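Local coordinates for glutamate--LysW ligase ArgX (PDB 3VPB) that catalyses the ATP-dependent joining of the amino group of glutamate to the gamma-carboxyl group of the C-terminal glutamate of the carrier protein LysW in arginine biosynthesis, at the interface of chains A and B. Coordinates in Å, arbitrary orientation; residue numbers count along the deposited sequence, not the author numbering. Chains: chain A/B, Putative acetylornithine deacetylase.

The interface of chains A and B. Residues chain A 136-138, 149, 153; chain B 148, 151-152.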
loop_
_atom_site.group_PDB
_atom_site.type_symbol
_atom_site.label_atom_id
_atom_site.label_comp_id
_atom_site.label_asym_id
_atom_site.label_seq_id
_atom_site.Cartn_x
_atom_site.Cartn_y
_atom_site.Cartn_z
ATOM N N LEU A 136 -13.973 1.277 6.777
ATOM C CA LEU A 136 -14.333 1.709 5.400
ATOM C C LEU A 136 -15.795 1.551 4.996
ATOM O O LEU A 136 -16.108 1.638 3.805
ATOM C CB LEU A 136 -13.432 1.047 4.324
ATOM C CG LEU A 136 -11.935 0.944 4.574
ATOM C CD1 LEU A 136 -11.183 0.271 3.402
ATOM C CD2 LEU A 136 -11.390 2.337 4.825
ATOM N N VAL A 137 -16.682 1.343 5.962
ATOM C CA VAL A 137 -18.126 1.333 5.688
ATOM C C VAL A 137 -18.519 2.812 5.659
ATOM O O VAL A 137 -18.458 3.486 6.698
ATOM C CB VAL A 137 -18.933 0.595 6.757
ATOM C CG1 VAL A 137 -20.449 0.665 6.428
ATOM C CG2 VAL A 137 -18.488 -0.909 6.871
ATOM N N SER A 138 -18.883 3.303 4.481
ATOM C CA SER A 138 -19.115 4.724 4.265
ATOM C C SER A 138 -20.536 5.039 3.866
ATOM O O SER A 138 -21.145 4.345 3.033
ATOM C CB SER A 138 -18.202 5.258 3.159
ATOM O OG SER A 138 -16.868 4.837 3.354
ATOM N N ILE A 149 -14.904 9.503 -1.804
ATOM C CA ILE A 149 -14.753 8.101 -1.362
ATOM C C ILE A 149 -14.132 7.244 -2.476
ATOM O O ILE A 149 -13.210 6.458 -2.231
ATOM C CB ILE A 149 -16.070 7.502 -0.818
ATOM C CG1 ILE A 149 -16.478 8.203 0.489
ATOM C CG2 ILE A 149 -15.942 5.963 -0.548
ATOM C CD1 ILE A 149 -15.447 8.048 1.628
ATOM N N ARG A 153 -10.662 4.966 -2.085
ATOM C CA ARG A 153 -10.576 3.510 -2.289
ATOM C C ARG A 153 -9.526 3.144 -3.335
ATOM O O ARG A 153 -8.847 2.112 -3.221
ATOM C CB ARG A 153 -11.919 2.901 -2.719
ATOM C CG ARG A 153 -13.061 3.069 -1.738
ATOM C CD ARG A 153 -13.036 2.097 -0.542
ATOM N NE ARG A 153 -14.083 2.558 0.366
ATOM C CZ ARG A 153 -15.356 2.174 0.331
ATOM N NH1 ARG A 153 -15.772 1.269 -0.542
ATOM N NH2 ARG A 153 -16.213 2.727 1.177
ATOM N N THR B 148 -14.959 8.740 8.253
ATOM C CA THR B 148 -14.639 7.794 7.166
ATOM C C THR B 148 -13.397 8.233 6.413
ATOM O O THR B 148 -12.560 7.415 6.057
ATOM C CB THR B 148 -15.839 7.475 6.198
ATOM O OG1 THR B 148 -15.559 6.258 5.458
ATOM C CG2 THR B 148 -16.101 8.595 5.213
ATOM N N GLU B 151 -10.309 7.294 8.413
ATOM C CA GLU B 151 -10.107 5.868 8.346
ATOM C C GLU B 151 -9.448 5.449 7.039
ATOM O O GLU B 151 -8.528 4.625 7.055
ATOM C CB GLU B 151 -11.469 5.200 8.451
ATOM C CG GLU B 151 -11.521 3.884 9.183
ATOM C CD GLU B 151 -12.968 3.549 9.504
ATOM O OE1 GLU B 151 -13.324 3.465 10.721
ATOM O OE2 GLU B 151 -13.751 3.464 8.530
ATOM N N HIS B 152 -9.925 5.984 5.914
ATOM C CA HIS B 152 -9.332 5.676 4.607
ATOM C C HIS B 152 -7.861 6.093 4.534
ATOM O O HIS B 152 -7.007 5.332 4.082
ATOM C CB HIS B 152 -10.096 6.346 3.470
ATOM C CG HIS B 152 -11.376 5.648 3.119
ATOM N ND1 HIS B 152 -12.524 5.779 3.868
ATOM C CD2 HIS B 152 -11.695 4.840 2.080
ATOM C CE1 HIS B 152 -13.492 5.058 3.322
ATOM N NE2 HIS B 152 -13.016 4.485 2.233
HETATM O O HOH W 1 -15.755 4.321 7.224
#
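B:His152 pushes its imidazole into chain A and is held there on several sides. A:Leu136 lays its CD2 methyl over the middle of one ring face, 3.6 Å from the centroid. At the rim, the guanidinium NE of A:Arg153 donates to NE2 of the ring at 2.9 Å; the bond is almost straight, and the two flat groups lie 9° apart, so ring and guanidinium are nearly coplanar. A bend in the arginine chain at chi2 (-78°) turns NE toward the histidine. Within chain B, the other ring nitrogen, ND1, gives its hydrogen to the carbonyl O of B:Thr148 (2.7 Å), one helical turn back, which fixes the ring's rotation and leaves NE2 as the acceptor. With an alanine here, A:Arg153 NE is likely to lose its partner and A:Leu136 CD2 the ring face it rests on.

Next to the ring, A:Ile149 CD1 and B:Thr148 CG2 meet tip to tip at 3.7 Å. The threonine's other branch, OG1, is anti to its own backbone N (chi1 -162°) and hydrogen-bonds A:Ser138 OG at 2.9 Å; that serine oxygen also accepts a bent hydrogen bond from NH2 of A:Arg153, linking the two polar contacts.

The looser, watery side lies toward B:Glu151. Its extended chain brings carboxylate OE2 to the backbone N of A:Leu136 (2.8 Å), which approaches from above the carboxylate plane, and a water bridges OE2, B:Thr148 OG1 and the carbonyl O of A:Val137.

Repeated by the two-fold, this patch packs helix 143-154 of chain B against the ATP-binding loop, the start of strand 138-140 and helix 143-153 of chain A; it is probably part of a subunit contact in the homotetramer and may steady that loop.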